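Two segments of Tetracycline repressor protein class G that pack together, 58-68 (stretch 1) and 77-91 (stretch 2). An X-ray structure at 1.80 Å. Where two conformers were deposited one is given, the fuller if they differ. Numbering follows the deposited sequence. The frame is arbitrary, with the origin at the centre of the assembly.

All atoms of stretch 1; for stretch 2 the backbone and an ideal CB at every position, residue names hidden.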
# COMPACT_ATOMS: atom_id res chain seq x y z
N ALA A 58 4.43 -17.64 -1.58
CA ALA A 58 5.43 -18.04 -2.61
C ALA A 58 6.13 -16.79 -3.17
O ALA A 58 7.37 -16.83 -3.33
CB ALA A 58 4.76 -18.82 -3.71
N MET A 59 5.38 -15.73 -3.44
CA MET A 59 5.89 -14.53 -4.16
C MET A 59 6.96 -13.80 -3.34
O MET A 59 7.72 -13.04 -3.96
CB MET A 59 4.75 -13.58 -4.52
CG MET A 59 3.99 -14.02 -5.76
SD MET A 59 2.83 -12.78 -6.36
CE MET A 59 3.97 -11.51 -6.90
N LEU A 60 7.04 -14.03 -2.03
CA LEU A 60 8.03 -13.37 -1.13
C LEU A 60 9.37 -14.13 -1.12
O LEU A 60 10.24 -13.74 -0.32
CB LEU A 60 7.44 -13.28 0.28
CG LEU A 60 6.17 -12.43 0.41
CD1 LEU A 60 5.75 -12.30 1.87
CD2 LEU A 60 6.37 -11.06 -0.21
N ALA A 61 9.54 -15.15 -1.97
CA ALA A 61 10.77 -15.96 -2.09
C ALA A 61 12.00 -15.06 -2.29
O ALA A 61 12.99 -15.24 -1.56
CB ALA A 61 10.63 -16.94 -3.23
N GLU A 62 11.93 -14.12 -3.25
CA GLU A 62 13.02 -13.17 -3.61
C GLU A 62 13.44 -12.35 -2.37
O GLU A 62 14.65 -12.12 -2.22
CB GLU A 62 12.57 -12.26 -4.76
CG GLU A 62 13.45 -11.05 -5.01
CD GLU A 62 14.84 -11.32 -5.54
OE1 GLU A 62 15.16 -12.50 -5.79
OE2 GLU A 62 15.61 -10.35 -5.70
N ARG A 63 12.48 -11.94 -1.54
CA ARG A 63 12.74 -11.10 -0.33
C ARG A 63 13.49 -11.91 0.73
O ARG A 63 14.35 -11.32 1.41
CB ARG A 63 11.44 -10.52 0.25
CG ARG A 63 11.68 -9.30 1.13
CD ARG A 63 10.50 -8.88 1.98
NE ARG A 63 10.78 -7.61 2.65
CZ ARG A 63 9.91 -6.92 3.38
NH1 ARG A 63 10.29 -5.78 3.94
NH2 ARG A 63 8.67 -7.35 3.55
N HIS A 64 13.20 -13.21 0.86
CA HIS A 64 13.81 -14.11 1.88
C HIS A 64 15.33 -14.21 1.68
O HIS A 64 16.04 -14.43 2.68
CB HIS A 64 13.16 -15.50 1.86
CG HIS A 64 11.69 -15.50 2.11
ND1 HIS A 64 11.10 -14.64 3.02
CD2 HIS A 64 10.69 -16.25 1.59
CE1 HIS A 64 9.80 -14.85 3.04
NE2 HIS A 64 9.52 -15.83 2.17
N THR A 65 15.81 -14.06 0.44
CA THR A 65 17.25 -14.14 0.07
C THR A 65 18.00 -12.91 0.60
O THR A 65 19.23 -13.00 0.76
CB THR A 65 17.44 -14.30 -1.45
OG1 THR A 65 17.00 -13.09 -2.09
CG2 THR A 65 16.70 -15.48 -2.03
N ARG A 66 17.29 -11.80 0.85
CA ARG A 66 17.86 -10.51 1.33
C ARG A 66 17.29 -10.15 2.71
O ARG A 66 17.34 -8.96 3.07
CB ARG A 66 17.58 -9.42 0.29
CG ARG A 66 18.60 -9.36 -0.83
CD ARG A 66 19.89 -8.70 -0.37
NE ARG A 66 20.90 -8.65 -1.41
CZ ARG A 66 22.06 -7.99 -1.32
NH1 ARG A 66 22.35 -7.30 -0.23
NH2 ARG A 66 22.91 -8.01 -2.32
N SER A 67 16.79 -11.14 3.46
CA SER A 67 16.14 -10.95 4.78
C SER A 67 17.18 -10.85 5.90
O SER A 67 16.87 -10.21 6.92
CB SER A 67 15.15 -12.06 5.05
OG SER A 67 15.80 -13.32 5.14
N LEU A 68 18.36 -11.45 5.73
CA LEU A 68 19.42 -11.53 6.77
C LEU A 68 20.57 -10.58 6.44
O LEU A 68 21.08 -10.59 5.32
CB LEU A 68 19.91 -12.98 6.88
CG LEU A 68 18.89 -14.00 7.37
CD1 LEU A 68 19.48 -15.40 7.41
CD2 LEU A 68 18.34 -13.61 8.74
N UNK A 77 22.70 -0.13 3.52
CA UNK A 77 22.75 -1.07 2.36
C UNK A 77 21.74 -2.21 2.62
O UNK A 77 21.04 -2.58 1.67
CB UNK A 77 24.16 -1.63 2.16
N UNK A 78 21.67 -2.71 3.86
CA UNK A 78 20.74 -3.80 4.27
C UNK A 78 19.29 -3.39 3.99
O UNK A 78 18.57 -4.17 3.34
CB UNK A 78 20.91 -4.13 5.75
N UNK A 79 18.87 -2.22 4.47
CA UNK A 79 17.47 -1.73 4.34
C UNK A 79 17.14 -1.49 2.86
O UNK A 79 16.02 -1.86 2.45
CB UNK A 79 17.26 -0.44 5.14
N UNK A 80 18.07 -0.90 2.09
CA UNK A 80 17.85 -0.59 0.66
C UNK A 80 17.72 -1.89 -0.14
O UNK A 80 16.73 -2.02 -0.88
CB UNK A 80 18.99 0.26 0.10
N UNK A 81 18.67 -2.82 0.01
CA UNK A 81 18.68 -4.09 -0.76
C UNK A 81 17.44 -4.92 -0.38
O UNK A 81 16.88 -5.56 -1.28
CB UNK A 81 19.96 -4.89 -0.49
N UNK A 82 17.03 -4.90 0.89
CA UNK A 82 15.81 -5.59 1.38
C UNK A 82 14.58 -4.98 0.68
O UNK A 82 13.74 -5.74 0.17
CB UNK A 82 15.68 -5.47 2.90
N UNK A 83 14.49 -3.64 0.63
CA UNK A 83 13.37 -2.91 0.00
C UNK A 83 13.29 -3.26 -1.49
O UNK A 83 12.18 -3.55 -1.97
CB UNK A 83 13.54 -1.40 0.18
N UNK A 84 14.43 -3.25 -2.19
CA UNK A 84 14.51 -3.49 -3.66
C UNK A 84 14.06 -4.92 -3.99
O UNK A 84 13.37 -5.11 -5.01
CB UNK A 84 15.93 -3.26 -4.17
N UNK A 85 14.45 -5.89 -3.14
CA UNK A 85 14.09 -7.33 -3.28
C UNK A 85 12.58 -7.52 -3.08
O UNK A 85 11.99 -8.31 -3.84
CB UNK A 85 14.86 -8.18 -2.27
N UNK A 86 12.00 -6.83 -2.10
CA UNK A 86 10.54 -6.85 -1.81
C UNK A 86 9.78 -6.27 -3.02
O UNK A 86 8.79 -6.88 -3.45
CB UNK A 86 10.22 -6.05 -0.54
N UNK A 87 10.25 -5.15 -3.56
CA UNK A 87 9.63 -4.50 -4.75
C UNK A 87 9.67 -5.46 -5.95
O UNK A 87 8.63 -5.63 -6.61
CB UNK A 87 10.35 -3.20 -5.10
N UNK A 88 10.83 -6.07 -6.21
CA UNK A 88 11.04 -7.03 -7.33
C UNK A 88 10.07 -8.20 -7.18
O UNK A 88 9.45 -8.58 -8.19
CB UNK A 88 12.48 -7.54 -7.36
N UNK A 89 9.92 -8.73 -5.96
CA UNK A 89 9.05 -9.88 -5.62
C UNK A 89 7.59 -9.55 -5.95
O UNK A 89 6.91 -10.43 -6.53
CB UNK A 89 9.19 -10.25 -4.14
N UNK A 90 7.11 -8.36 -5.59
CA UNK A 90 5.70 -7.94 -5.83
C UNK A 90 5.49 -7.64 -7.32
O UNK A 90 4.37 -7.89 -7.80
CB UNK A 90 5.35 -6.71 -4.99
N UNK A 91 6.51 -7.14 -8.02
CA UNK A 91 6.43 -6.80 -9.47
C UNK A 91 6.57 -8.05 -10.34
O UNK A 91 6.25 -7.96 -11.54
CB UNK A 91 7.52 -5.79 -9.85

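Helical phi/psi values and an unbroken i to i+4 ladder make stretch 2 one helix; what varies is where each CA-to-CB bond points. The nearest CA neighbours, Glu62 with position 89, Arg63 with 85 and Arg66 with 82, set the register.

Position 77 points sideways, with nothing of stretch 1 within 5.5 Å of its ideal CB, so the contact barely restricts it; it is Val77.

Position 78 also points sideways into space, but a long side chain could reach the carbonyl end of stretch 1. A large apolar or aromatic group would suit. Phe78 (chi1 t) does this: its CZ lies 3.5 Å from Ser67 O, which sits at the ring edge.

Positions 79 and 80 offer stretch 1 no contact and are left open by it; they are Leu79 and Lys80.

Position 81 points toward stretch 1, its ideal CB 3.4 Å from Arg66 NH1. An acidic or polar residue, or a plain aliphatic stem, is plausible. The residue is Glu81: its CB lies over one face of the Arg66 guanidinium, while OE2 is 4.3 Å from Arg66 NH2, well out of the guanidinium plane, so the charges are merely near each other.

Position 82 points sideways, with its ideal CB 3.9 Å from Arg66 O, an acceptor, and 5.4 Å from Arg63 NE, a donor. A short side chain carrying both functions, Asn or perhaps Gln, answers best. Asn82 splits its amide accordingly: ND2 donates to Arg66 O (3.1 Å, 177°), and OD1 accepts from Arg63 NH1 (3.1 Å) and weakly from Arg63 NE (3.4 Å). Water 1 lies 2.8 Å from Arg66 O and 2.9 Å from Phe78 O, between the two backbones.

Positions 83 and 84 point away and sideways respectively, and make no contact: Ala83 and Leu84.

Position 85 points toward stretch 1, its ideal CB 3.9 Å from both Arg66 CB and Glu62 O, so a small residue is favoured. In the given conformer of Ser85, OG donates to Asn82 O (2.6 Å) in its own helix and packs 3.6 Å from Arg63 CA.

Position 86 points sideways, its ideal CB 3.6 Å from Arg63 NE; the extended arginine offers a flat cation, suiting an aromatic ring. Phe86 stacks on it, centres 3.9 Å apart and planes at 5°, while Leu60 CD2 meets the ring edge at CE1 (3.8 Å).

Position 87 is out of reach: Arg87. Position 88 faces Glu62 CG at 4.3 Å from its ideal CB, and many modest side chains fit; Thr88 returns OG1 to Leu84 O (2.7 Å).

Position 89 points toward stretch 1, its ideal CB a tight 3.2 Å from Met59 O, leaving little beyond Gly or Ala. It is Ala89, whose CB packs 4.0 Å from Glu62 CB, while Ala89 O lies 3.2 Å from Met59 CE.

Position 90 points away, yet a branched apolar chain could bring its end back toward Leu60; Leu90 places CD2 4.6 Å from Leu60 CD2, and Met59 CE lies 3.8 Å from Leu90 O. Position 91 makes no contact: Leu91.

Stretch 2 77-91: VFLKENALSFRTALL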
# COMPACT_ATOMS: atom_id res chain seq x y z
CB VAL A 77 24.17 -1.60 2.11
CG1 VAL A 77 24.19 -2.73 1.09
CG2 VAL A 77 25.11 -0.48 1.68
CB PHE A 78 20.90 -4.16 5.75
CG PHE A 78 19.82 -5.09 6.25
CD1 PHE A 78 19.72 -6.38 5.74
CD2 PHE A 78 18.90 -4.68 7.19
CE1 PHE A 78 18.72 -7.24 6.18
CE2 PHE A 78 17.89 -5.53 7.62
CZ PHE A 78 17.81 -6.81 7.12
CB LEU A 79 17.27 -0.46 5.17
CG LEU A 79 17.23 -0.66 6.69
CD1 LEU A 79 16.94 0.65 7.40
CD2 LEU A 79 16.20 -1.72 7.08
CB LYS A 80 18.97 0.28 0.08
CG LYS A 80 18.85 0.55 -1.42
CD LYS A 80 19.43 1.86 -1.88
CE LYS A 80 19.01 2.21 -3.30
NZ LYS A 80 19.54 3.53 -3.72
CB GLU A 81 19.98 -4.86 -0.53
CG GLU A 81 21.19 -4.21 -1.18
CD GLU A 81 21.11 -4.08 -2.70
OE1 GLU A 81 21.86 -3.25 -3.25
OE2 GLU A 81 20.31 -4.80 -3.33
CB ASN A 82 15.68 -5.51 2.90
CG ASN A 82 14.49 -6.29 3.43
OD1 ASN A 82 13.42 -5.72 3.64
ND2 ASN A 82 14.66 -7.59 3.63
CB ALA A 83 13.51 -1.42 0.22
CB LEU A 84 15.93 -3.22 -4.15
CG LEU A 84 16.33 -1.74 -4.20
CD1 LEU A 84 17.84 -1.59 -4.27
CD2 LEU A 84 15.66 -1.03 -5.37
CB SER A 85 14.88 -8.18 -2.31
OG SER A 85 14.44 -7.99 -0.98
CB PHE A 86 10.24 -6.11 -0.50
CG PHE A 86 8.81 -6.17 -0.02
CD1 PHE A 86 8.01 -7.28 -0.26
CD2 PHE A 86 8.27 -5.14 0.73
CE1 PHE A 86 6.70 -7.33 0.20
CE2 PHE A 86 6.97 -5.19 1.19
CZ PHE A 86 6.18 -6.29 0.93
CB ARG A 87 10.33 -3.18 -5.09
CG ARG A 87 9.78 -2.51 -6.34
CD ARG A 87 10.47 -1.20 -6.63
NE ARG A 87 9.87 -0.50 -7.76
CZ ARG A 87 10.50 -0.19 -8.89
NH1 ARG A 87 11.77 -0.50 -9.07
NH2 ARG A 87 9.84 0.46 -9.84
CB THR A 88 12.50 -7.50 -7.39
OG1 THR A 88 13.33 -6.34 -7.44
CG2 THR A 88 12.78 -8.39 -8.59
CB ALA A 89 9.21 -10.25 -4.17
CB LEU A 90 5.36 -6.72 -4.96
CG LEU A 90 5.31 -6.98 -3.45
CD1 LEU A 90 4.91 -5.72 -2.70
CD2 LEU A 90 4.35 -8.12 -3.12
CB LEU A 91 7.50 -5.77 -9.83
CG LEU A 91 7.23 -4.33 -9.40
CD1 LEU A 91 8.45 -3.45 -9.68
CD2 LEU A 91 6.01 -3.76 -10.11
O HOH W 1 19.09 -6.92 2.45
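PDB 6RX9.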